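Local coordinates for protein titin (Homo sapiens, PDB 2J8H) that forms part of the giant elastic muscle protein filament, here as a rigid tandem of two immunoglobulin-like domains from its A-band region, at residues Leu50-Gln55 against Asp71-Val76; Gly112-Leu117 against Val122-Pro127; Asn148-Val153 against Gly167-Asp172; Gln152-Arg157 against Ser161-Asn166. All coordinates share one frame; numbering follows the deposited sequence.

From the N terminus, contact 1 comes first and lies alone in the first immunoglobulin domain, where it closes the loop that carries strand 61-66 by tying the start of strand 52-57 to the turn before strand 76-83. The other three gather in the second domain, their centres 10 to 12 Å apart. Contact 2 closes a four-residue turn and packs strand 112-117 across the sandwich onto strand 123-131. Contact 3 repeats the arrangement of contact 1, with a histidine for the lysine. Contact 4, the hairpin of strands 152-155 and 159-163, lies wholly within its span and shares Gln152 and Val153 with it. Strand 159-163 also pairs with strand 123-131, joining contact 4 to contact 2.

Contact 1 of 4, residues Leu50-Gln55 against Asp71-Val76; sequences LKYRIQ and DDDATV
Lys51 turns its chain away from its backbone N (chi1 -175°), bends once at chi2 (60°) and then runs straight to Asp73, whose carboxylate comes from the opposite direction on a side chain folded beside its own backbone N. NZ of Lys51 meets OD2 of Asp73 at 2.8 Å in a salt bridge, on the syn side of the carboxylate but 29° out of its plane. The last methylene is close as well, with Lys51 CE 3.2 Å from Asp73 OD1. The Tyr52 ring runs alongside the lysine chain: Lys51 CG sits 3.7 Å above the ring plane, over its centre. The Tyr52 hydroxyl reaches the carboxylate through a water, which lies 2.6 Å from Tyr52 OH and donates to Asp73 OD1 at 2.5 Å. Both ends of the salt bridge have second partners, since Lys51 NZ also bonds Ala67 O and Asp73 OD2 also accepts Thr70 N. Replacing Asp73 by an alanine would probably leave the Lys51 ammonium without this carboxylate, Thr70 N without its acceptor and the bridging water without its hold on the turn. Asp73 O receives the hydroxyl of Tyr77, consistent with a tyrosine corner. A basic residue at the start of strand D paired with an aspartate in the E-F turn is a familiar feature of V- and I-set immunoglobulin domains.

Contact 2 of 4, residues Gly112-Leu117 against Val122-Pro127; sequences GAVHAL and VSIKIP
Val114 and Val122 reach toward each other tip to tip, CG1 of Val114 standing 4.0 Å from CG1 of Val122. Two more apolar contacts flank this one. Val114 divides its methyls between two neighbours, its CG2 lying 4.2 Å from CG1 of Ile124. Val122 does likewise: with CG1 opposite the backbone N (chi1 162°), its CG2 falls beside the backbone N and meets Ala116. CB of Ala116 and CG2 of Val122 are 3.4 Å apart, a carbon pair tighter than usual van der Waals contact. Backbone bonding, the other kind of interaction, goes elsewhere: the CA atoms of Val114 and Ile124 stand 7.3 Å apart, and strand 112-117 pairs with strand 185-196 instead. Leu193 packs on Val114 and Ala116, while Trp138 lies against Ile124 and Phe164 against Val122, so the group belongs to the interior of the sandwich. Ala113 N hydrogen-bonds a glycerol, probably from the crystallisation liquor. Across these segments the two sheets meet through aliphatic carbons; with no directional bond between the segments, the contact probably depends on burial and close fit.

Contact 3 of 4, residues Asn148-Val153 against Gly167-Asp172; sequences NGHYQV and GVERKD
His150 and Asp172 share a short His-carboxylate hydrogen bond, NE2 of His150 donating to OD1 of Asp172 at 2.5 Å and 162°, where the first domain sets Lys51 against Asp73. With CG anti to the backbone N (chi1 -168°), His150 sends its ring toward Asp172. OD1 of Asp172 accepts through its syn lone pair and lies in the plane of the ring, although ring and carboxylate planes are 60° apart. At the same ring edge, OE1 of Glu169 approaches CE1 of His150 to 3.6 Å. The Tyr151 ring carries CD2 of His150 on one face, and a water 2.7 Å from Tyr151 OH donates to Asp172 OD1 at 2.8 Å. Glu169 N donates to OD2 of Asp172 at 2.8 Å. Asn148 OD1 accepts from His150 N, an Asx turn, and from Tyr151 N, an Asx motif. The pair joins the loop leading into strand 152-155 to the 3-10 turn before strand 174-182. Exchanging Asp172 for an alanine would probably leave His150 NE2 without OD1 and Glu169 N without OD2, and free the ring to turn. Two carboxylates at its edge would be expected to favour a protonated imidazole, which may lend the hydrogen bond ionic character.

Contact 4 of 4, residues Gln152-Arg157 against Ser161-Asn166; sequences QVIVTR and SLVFPN
Val153 and Leu162 meet on one face of the hairpin while Ile154, Ser161, Gln152 and Val163 share the other. On the first face the two side chains cross obliquely, CG2 of Val153 lying 3.9 Å from CD1 of Leu162. CG of Leu162 stands opposite its backbone N (chi1 178°), and this together with the turn at chi2 brings CD1 toward the neighbouring strand; both residues rest on Trp138 inside the domain. On the face of Ile154 and Val163, CD1 of Ile154 lies against CG2 of Val163 at 3.9 Å, reaching diagonally past Ser161 with its tip. Ser161, opposite Ile154, offers its backbone more than its hydroxyl to this strand, and the ring of Pro165 lies against Gln152, CD of Pro165 being 3.8 Å from Gln152 N. Four backbone hydrogen bonds hold this alternation in register. Gln152 and Val163 bond in both directions, the shorter being Val163 N to Gln152 O at 2.7 Å. Ile154 and Ser161 do the same, and Ile154 N meets Ser161 O at 2.8 Å in the carbonyl plane and nearly straight (176°). Between them Val153 and Leu162 form a non-hydrogen-bonded pair, with CA of Val153 in C-H contact with Ser161 O at 3.5 Å. The strand axes run 159° apart and 4.8 Å from each other; this is the antiparallel D-E hairpin of an I-set immunoglobulin sandwich, with strand 152-155 outermost.

Contact 1 of 4, residues Leu50-Gln55 against Asp71-Val76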
# COMPACT_ATOMS: atom_id res chain seq x y z
N LEU A 50 -4.61 13.12 10.37
CA LEU A 50 -4.90 11.83 9.76
C LEU A 50 -5.22 12.08 8.29
O LEU A 50 -4.32 12.06 7.44
CB LEU A 50 -6.08 11.21 10.50
CG LEU A 50 -5.80 10.95 12.00
CD1 LEU A 50 -7.09 11.10 12.81
CD2 LEU A 50 -5.17 9.59 12.21
N LYS A 51 -6.47 12.44 8.00
CA LYS A 51 -6.86 12.73 6.62
C LYS A 51 -6.12 13.93 6.10
O LYS A 51 -5.72 13.94 4.94
CB LYS A 51 -8.36 13.03 6.53
CG LYS A 51 -8.88 13.23 5.10
CD LYS A 51 -8.65 11.98 4.23
CE LYS A 51 -9.17 12.15 2.78
NZ LYS A 51 -8.84 10.92 2.02
N TYR A 52 -5.95 14.96 6.95
CA TYR A 52 -5.34 16.23 6.54
C TYR A 52 -4.22 16.62 7.46
O TYR A 52 -4.41 16.68 8.67
CB TYR A 52 -6.37 17.35 6.58
CG TYR A 52 -7.54 17.17 5.66
CD1 TYR A 52 -8.82 16.97 6.17
CD2 TYR A 52 -7.39 17.23 4.28
CE1 TYR A 52 -9.91 16.83 5.34
CE2 TYR A 52 -8.50 17.09 3.42
CZ TYR A 52 -9.75 16.89 3.96
OH TYR A 52 -10.86 16.72 3.16
N ARG A 53 -3.06 16.91 6.87
CA ARG A 53 -1.91 17.43 7.60
C ARG A 53 -1.46 18.68 6.90
O ARG A 53 -1.33 18.70 5.69
CB ARG A 53 -0.76 16.43 7.59
CG ARG A 53 -0.90 15.29 8.53
CD ARG A 53 0.23 14.30 8.34
NE ARG A 53 -0.07 13.42 7.23
CZ ARG A 53 0.83 12.72 6.53
NH1 ARG A 53 2.13 12.81 6.82
NH2 ARG A 53 0.41 11.92 5.54
N ILE A 54 -1.21 19.73 7.66
CA ILE A 54 -0.79 21.01 7.11
C ILE A 54 0.59 21.24 7.63
O ILE A 54 0.88 21.01 8.80
CB ILE A 54 -1.72 22.13 7.55
CG1 ILE A 54 -3.05 21.98 6.84
CG2 ILE A 54 -1.06 23.52 7.26
CD1 ILE A 54 -4.14 22.86 7.36
N GLN A 55 1.50 21.66 6.75
CA GLN A 55 2.90 21.74 7.12
C GLN A 55 3.51 23.00 6.56
O GLN A 55 3.09 23.49 5.50
CB GLN A 55 3.65 20.52 6.63
CG GLN A 55 3.14 19.21 7.18
CD GLN A 55 3.99 18.05 6.79
OE1 GLN A 55 4.73 18.10 5.81
NE2 GLN A 55 3.88 16.96 7.54
N ASP A 71 -12.28 9.36 -4.54
CA ASP A 71 -12.98 10.26 -5.44
C ASP A 71 -13.62 11.43 -4.66
O ASP A 71 -13.81 12.52 -5.22
CB ASP A 71 -14.00 9.50 -6.30
CG ASP A 71 -14.66 10.40 -7.34
OD1 ASP A 71 -13.93 11.06 -8.14
OD2 ASP A 71 -15.91 10.47 -7.33
N ASP A 72 -13.91 11.22 -3.37
CA ASP A 72 -14.46 12.30 -2.55
C ASP A 72 -13.48 13.47 -2.39
O ASP A 72 -13.89 14.60 -2.15
CB ASP A 72 -14.88 11.79 -1.16
CG ASP A 72 -15.48 12.90 -0.28
OD1 ASP A 72 -16.65 13.30 -0.52
OD2 ASP A 72 -14.77 13.42 0.62
N ASP A 73 -12.19 13.20 -2.54
CA ASP A 73 -11.19 14.23 -2.45
C ASP A 73 -10.93 14.93 -3.77
O ASP A 73 -10.20 15.89 -3.80
CB ASP A 73 -9.90 13.63 -1.92
CG ASP A 73 -10.09 12.97 -0.59
OD1 ASP A 73 -10.62 13.66 0.32
OD2 ASP A 73 -9.75 11.78 -0.46
N ALA A 74 -11.52 14.44 -4.85
CA ALA A 74 -11.26 14.95 -6.18
C ALA A 74 -12.11 16.18 -6.40
O ALA A 74 -13.25 16.09 -6.84
CB ALA A 74 -11.57 13.89 -7.23
N THR A 75 -11.57 17.33 -6.05
CA THR A 75 -12.33 18.56 -6.18
C THR A 75 -11.34 19.72 -6.20
O THR A 75 -10.14 19.50 -6.36
CB THR A 75 -13.39 18.71 -5.04
OG1 THR A 75 -14.22 19.85 -5.31
CG2 THR A 75 -12.72 18.87 -3.67
N VAL A 76 -11.84 20.93 -6.05
CA VAL A 76 -10.99 22.12 -6.06
C VAL A 76 -10.64 22.53 -4.63
O VAL A 76 -11.46 22.43 -3.72
CB VAL A 76 -11.67 23.29 -6.80
CG1 VAL A 76 -12.86 23.81 -6.02
CG2 VAL A 76 -10.67 24.42 -7.02
O HOH W 1 -10.60 16.12 0.63

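Contact 2 of 4, residues Gly112-Leu117 against Val122-Pro127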
# COMPACT_ATOMS: atom_id res chain seq x y z
N GLY A 112 -18.78 -15.11 -10.77
CA GLY A 112 -20.09 -14.87 -10.22
C GLY A 112 -20.94 -16.11 -10.47
O GLY A 112 -20.65 -16.91 -11.35
N ALA A 113 -21.99 -16.25 -9.66
CA ALA A 113 -22.95 -17.31 -9.82
C ALA A 113 -24.33 -16.76 -9.48
O ALA A 113 -24.54 -16.22 -8.40
CB ALA A 113 -22.63 -18.44 -8.91
N VAL A 114 -25.25 -16.94 -10.41
CA VAL A 114 -26.65 -16.61 -10.20
C VAL A 114 -27.43 -17.88 -10.48
O VAL A 114 -27.25 -18.50 -11.52
CB VAL A 114 -27.11 -15.43 -11.10
CG1 VAL A 114 -28.60 -15.17 -10.92
CG2 VAL A 114 -26.30 -14.18 -10.76
N HIS A 115 -28.27 -18.28 -9.53
CA HIS A 115 -29.09 -19.48 -9.67
C HIS A 115 -30.52 -18.98 -9.80
O HIS A 115 -31.07 -18.36 -8.88
CB HIS A 115 -28.87 -20.38 -8.45
CG HIS A 115 -27.43 -20.56 -8.10
ND1 HIS A 115 -26.54 -21.19 -8.94
CD2 HIS A 115 -26.71 -20.12 -7.04
CE1 HIS A 115 -25.33 -21.16 -8.39
NE2 HIS A 115 -25.41 -20.52 -7.24
N ALA A 116 -31.13 -19.21 -10.95
CA ALA A 116 -32.44 -18.66 -11.22
C ALA A 116 -33.43 -19.78 -11.51
O ALA A 116 -33.04 -20.89 -11.84
CB ALA A 116 -32.38 -17.69 -12.41
N LEU A 117 -34.71 -19.47 -11.36
CA LEU A 117 -35.79 -20.35 -11.77
C LEU A 117 -36.45 -19.78 -13.03
O LEU A 117 -36.47 -18.56 -13.22
CB LEU A 117 -36.83 -20.45 -10.66
CG LEU A 117 -36.39 -21.10 -9.35
CD1 LEU A 117 -37.58 -21.09 -8.40
CD2 LEU A 117 -35.87 -22.53 -9.54
N VAL A 122 -34.46 -11.85 -13.52
CA VAL A 122 -33.14 -11.84 -12.96
C VAL A 122 -32.39 -10.55 -13.29
O VAL A 122 -32.47 -10.04 -14.41
CB VAL A 122 -32.36 -13.07 -13.50
CG1 VAL A 122 -30.85 -12.91 -13.32
CG2 VAL A 122 -32.90 -14.35 -12.84
N SER A 123 -31.68 -10.01 -12.29
CA SER A 123 -30.66 -8.98 -12.49
C SER A 123 -29.31 -9.49 -12.02
O SER A 123 -29.17 -9.99 -10.90
CB SER A 123 -31.01 -7.72 -11.71
OG SER A 123 -32.29 -7.24 -12.10
N ILE A 124 -28.32 -9.40 -12.89
CA ILE A 124 -26.95 -9.71 -12.50
C ILE A 124 -26.30 -8.37 -12.21
O ILE A 124 -25.94 -7.64 -13.13
CB ILE A 124 -26.19 -10.47 -13.60
CG1 ILE A 124 -26.99 -11.69 -14.08
CG2 ILE A 124 -24.82 -10.88 -13.07
CD1 ILE A 124 -26.35 -12.48 -15.19
N LYS A 125 -26.21 -8.03 -10.92
CA LYS A 125 -25.81 -6.70 -10.46
C LYS A 125 -24.33 -6.70 -10.10
O LYS A 125 -23.90 -7.44 -9.21
CB LYS A 125 -26.64 -6.27 -9.26
CG LYS A 125 -26.37 -4.82 -8.80
CD LYS A 125 -27.24 -4.39 -7.63
CE LYS A 125 -26.96 -2.94 -7.25
NZ LYS A 125 -27.88 -2.40 -6.18
N ILE A 126 -23.56 -5.87 -10.80
CA ILE A 126 -22.11 -5.88 -10.70
C ILE A 126 -21.57 -4.50 -10.34
O ILE A 126 -21.62 -3.57 -11.18
CB ILE A 126 -21.45 -6.29 -12.02
CG1 ILE A 126 -22.01 -7.62 -12.54
CG2 ILE A 126 -19.96 -6.50 -11.79
CD1 ILE A 126 -21.72 -8.81 -11.62
N PRO A 127 -21.07 -4.33 -9.11
CA PRO A 127 -20.43 -3.06 -8.78
C PRO A 127 -19.14 -2.88 -9.56
O PRO A 127 -18.46 -3.85 -9.87
CB PRO A 127 -20.14 -3.18 -7.28
CG PRO A 127 -20.88 -4.36 -6.82
CD PRO A 127 -21.07 -5.25 -7.96

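Contact 3 of 4, residues Asn148-Val153 against Gly167-Asp172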
# COMPACT_ATOMS: atom_id res chain seq x y z
N ASN A 148 -31.85 -5.00 -26.26
CA ASN A 148 -32.71 -5.43 -27.36
C ASN A 148 -34.04 -5.87 -26.76
O ASN A 148 -34.37 -5.46 -25.65
CB ASN A 148 -32.02 -6.58 -28.10
CG ASN A 148 -31.49 -7.65 -27.15
OD1 ASN A 148 -32.03 -7.86 -26.05
ND2 ASN A 148 -30.44 -8.35 -27.57
N GLY A 149 -34.78 -6.74 -27.43
CA GLY A 149 -36.03 -7.27 -26.89
C GLY A 149 -35.89 -8.28 -25.77
O GLY A 149 -36.88 -8.69 -25.18
N HIS A 150 -34.66 -8.68 -25.46
CA HIS A 150 -34.41 -9.76 -24.53
C HIS A 150 -33.71 -9.28 -23.27
O HIS A 150 -34.14 -9.59 -22.15
CB HIS A 150 -33.56 -10.83 -25.23
CG HIS A 150 -33.47 -12.12 -24.48
ND1 HIS A 150 -34.38 -13.14 -24.63
CD2 HIS A 150 -32.56 -12.56 -23.58
CE1 HIS A 150 -34.03 -14.16 -23.86
NE2 HIS A 150 -32.93 -13.82 -23.20
N TYR A 151 -32.61 -8.54 -23.44
CA TYR A 151 -31.86 -8.06 -22.30
C TYR A 151 -32.09 -6.60 -22.05
O TYR A 151 -32.31 -5.84 -22.99
CB TYR A 151 -30.35 -8.24 -22.53
CG TYR A 151 -29.84 -9.60 -22.90
CD1 TYR A 151 -29.48 -9.90 -24.20
CD2 TYR A 151 -29.63 -10.57 -21.93
CE1 TYR A 151 -28.97 -11.15 -24.54
CE2 TYR A 151 -29.12 -11.80 -22.26
CZ TYR A 151 -28.78 -12.08 -23.55
OH TYR A 151 -28.25 -13.31 -23.83
N GLN A 152 -31.96 -6.20 -20.79
CA GLN A 152 -31.82 -4.78 -20.47
C GLN A 152 -30.53 -4.59 -19.70
O GLN A 152 -30.31 -5.26 -18.69
CB GLN A 152 -33.01 -4.26 -19.66
CG GLN A 152 -32.91 -2.78 -19.27
CD GLN A 152 -32.95 -1.85 -20.45
OE1 GLN A 152 -33.80 -1.99 -21.34
NE2 GLN A 152 -32.06 -0.87 -20.45
N VAL A 153 -29.69 -3.67 -20.16
CA VAL A 153 -28.52 -3.27 -19.39
C VAL A 153 -28.77 -1.98 -18.62
O VAL A 153 -29.20 -0.98 -19.18
CB VAL A 153 -27.30 -3.07 -20.30
CG1 VAL A 153 -26.12 -2.59 -19.48
CG2 VAL A 153 -26.97 -4.38 -21.01
N GLY A 167 -38.34 -12.26 -17.84
CA GLY A 167 -38.23 -13.52 -17.11
C GLY A 167 -37.24 -14.44 -17.80
O GLY A 167 -37.28 -14.60 -19.02
N VAL A 168 -36.38 -15.07 -17.02
CA VAL A 168 -35.36 -15.95 -17.61
C VAL A 168 -35.96 -17.17 -18.22
O VAL A 168 -36.94 -17.71 -17.73
CB VAL A 168 -34.28 -16.43 -16.61
CG1 VAL A 168 -33.40 -15.28 -16.22
CG2 VAL A 168 -34.92 -17.07 -15.41
N GLU A 169 -35.34 -17.57 -19.32
CA GLU A 169 -35.66 -18.78 -20.03
C GLU A 169 -34.49 -19.74 -19.82
O GLU A 169 -33.40 -19.33 -19.43
CB GLU A 169 -35.83 -18.44 -21.50
CG GLU A 169 -37.02 -17.53 -21.76
CD GLU A 169 -36.96 -16.78 -23.09
OE1 GLU A 169 -36.09 -17.11 -23.94
OE2 GLU A 169 -37.78 -15.85 -23.29
N ARG A 170 -34.71 -21.02 -20.10
CA ARG A 170 -33.66 -22.01 -19.92
C ARG A 170 -32.44 -21.67 -20.75
O ARG A 170 -31.30 -21.94 -20.35
CB ARG A 170 -34.18 -23.38 -20.32
CG ARG A 170 -35.18 -23.92 -19.37
CD ARG A 170 -35.65 -25.26 -19.86
NE ARG A 170 -36.87 -25.65 -19.18
CZ ARG A 170 -37.86 -26.36 -19.73
NH1 ARG A 170 -37.80 -26.79 -21.00
NH2 ARG A 170 -38.93 -26.65 -19.00
N LYS A 171 -32.67 -21.10 -21.93
CA LYS A 171 -31.59 -20.76 -22.84
C LYS A 171 -30.73 -19.63 -22.32
O LYS A 171 -29.68 -19.39 -22.88
CB LYS A 171 -32.14 -20.39 -24.21
CG LYS A 171 -32.79 -19.01 -24.31
CD LYS A 171 -33.51 -18.87 -25.66
CE LYS A 171 -33.46 -17.44 -26.21
NZ LYS A 171 -33.94 -17.37 -27.65
N ASP A 172 -31.20 -18.92 -21.29
CA ASP A 172 -30.43 -17.81 -20.71
C ASP A 172 -29.26 -18.27 -19.86
O ASP A 172 -28.35 -17.49 -19.57
CB ASP A 172 -31.34 -16.89 -19.90
CG ASP A 172 -32.24 -16.05 -20.77
OD1 ASP A 172 -31.75 -15.62 -21.84
OD2 ASP A 172 -33.41 -15.82 -20.41
O HOH W 2 -29.39 -15.68 -23.29

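Contact 4 of 4, residues Gln152-Arg157 against Ser161-Asn166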
# COMPACT_ATOMS: atom_id res chain seq x y z
N GLN A 152 -31.96 -6.20 -20.79
CA GLN A 152 -31.82 -4.78 -20.47
C GLN A 152 -30.53 -4.59 -19.70
O GLN A 152 -30.31 -5.26 -18.69
CB GLN A 152 -33.01 -4.26 -19.66
CG GLN A 152 -32.91 -2.78 -19.27
CD GLN A 152 -32.95 -1.85 -20.45
OE1 GLN A 152 -33.80 -1.99 -21.34
NE2 GLN A 152 -32.06 -0.87 -20.45
N VAL A 153 -29.69 -3.67 -20.16
CA VAL A 153 -28.52 -3.27 -19.39
C VAL A 153 -28.77 -1.98 -18.62
O VAL A 153 -29.20 -0.98 -19.18
CB VAL A 153 -27.30 -3.07 -20.30
CG1 VAL A 153 -26.12 -2.59 -19.48
CG2 VAL A 153 -26.97 -4.38 -21.01
N ILE A 154 -28.47 -2.00 -17.32
CA ILE A 154 -28.52 -0.80 -16.49
C ILE A 154 -27.08 -0.43 -16.16
O ILE A 154 -26.29 -1.29 -15.80
CB ILE A 154 -29.29 -1.06 -15.20
CG1 ILE A 154 -30.77 -1.31 -15.52
CG2 ILE A 154 -29.12 0.09 -14.21
CD1 ILE A 154 -31.63 -1.72 -14.32
N VAL A 155 -26.72 0.83 -16.35
CA VAL A 155 -25.45 1.34 -15.84
C VAL A 155 -25.69 2.60 -15.02
O VAL A 155 -26.33 3.55 -15.48
CB VAL A 155 -24.47 1.67 -16.98
CG1 VAL A 155 -23.10 2.02 -16.41
CG2 VAL A 155 -24.36 0.50 -17.96
N THR A 156 -25.21 2.59 -13.79
CA THR A 156 -25.30 3.75 -12.92
C THR A 156 -23.89 4.23 -12.63
O THR A 156 -22.93 3.76 -13.27
CB THR A 156 -26.03 3.41 -11.62
OG1 THR A 156 -25.13 2.74 -10.74
CG2 THR A 156 -27.27 2.53 -11.90
N ARG A 157 -23.76 5.16 -11.69
CA ARG A 157 -22.43 5.66 -11.30
C ARG A 157 -21.57 4.58 -10.63
O ARG A 157 -20.34 4.67 -10.65
CB ARG A 157 -22.56 6.87 -10.37
CG ARG A 157 -23.25 8.09 -11.03
CD ARG A 157 -23.33 9.28 -10.06
NE ARG A 157 -24.06 8.94 -8.83
CZ ARG A 157 -25.18 9.51 -8.40
NH1 ARG A 157 -25.76 10.51 -9.08
NH2 ARG A 157 -25.73 9.09 -7.26
N SER A 161 -26.10 -3.63 -14.10
CA SER A 161 -26.89 -4.85 -14.02
C SER A 161 -27.29 -5.30 -15.41
O SER A 161 -27.73 -4.50 -16.24
CB SER A 161 -28.17 -4.63 -13.23
OG SER A 161 -27.84 -4.15 -11.96
N LEU A 162 -27.16 -6.59 -15.63
CA LEU A 162 -27.74 -7.20 -16.79
C LEU A 162 -29.06 -7.78 -16.33
O LEU A 162 -29.10 -8.66 -15.47
CB LEU A 162 -26.85 -8.32 -17.34
CG LEU A 162 -27.43 -9.04 -18.56
CD1 LEU A 162 -27.60 -8.04 -19.73
CD2 LEU A 162 -26.61 -10.29 -18.94
N VAL A 163 -30.14 -7.28 -16.91
CA VAL A 163 -31.47 -7.70 -16.49
C VAL A 163 -32.17 -8.53 -17.59
O VAL A 163 -32.02 -8.27 -18.80
CB VAL A 163 -32.35 -6.51 -16.10
CG1 VAL A 163 -33.65 -6.98 -15.44
CG2 VAL A 163 -31.59 -5.53 -15.17
N PHE A 164 -32.95 -9.50 -17.14
CA PHE A 164 -33.78 -10.33 -18.01
C PHE A 164 -35.23 -9.95 -17.74
O PHE A 164 -35.93 -10.65 -17.05
CB PHE A 164 -33.52 -11.81 -17.67
CG PHE A 164 -32.10 -12.25 -17.96
CD1 PHE A 164 -31.07 -12.00 -17.06
CD2 PHE A 164 -31.79 -12.88 -19.15
CE1 PHE A 164 -29.77 -12.38 -17.35
CE2 PHE A 164 -30.48 -13.26 -19.43
CZ PHE A 164 -29.48 -13.00 -18.52
N PRO A 165 -35.69 -8.79 -18.28
CA PRO A 165 -36.98 -8.24 -17.88
C PRO A 165 -38.20 -9.09 -18.22
O PRO A 165 -39.27 -8.91 -17.62
CB PRO A 165 -37.03 -6.90 -18.62
CG PRO A 165 -36.13 -7.06 -19.76
CD PRO A 165 -35.03 -7.93 -19.28
N ASN A 166 -38.06 -9.99 -19.19
CA ASN A 166 -39.16 -10.81 -19.62
C ASN A 166 -39.27 -12.07 -18.77
O ASN A 166 -40.18 -12.87 -18.97
CB ASN A 166 -38.97 -11.23 -21.09
CG ASN A 166 -38.68 -10.07 -22.02
OD1 ASN A 166 -39.24 -8.97 -21.88
ND2 ASN A 166 -37.83 -10.33 -23.02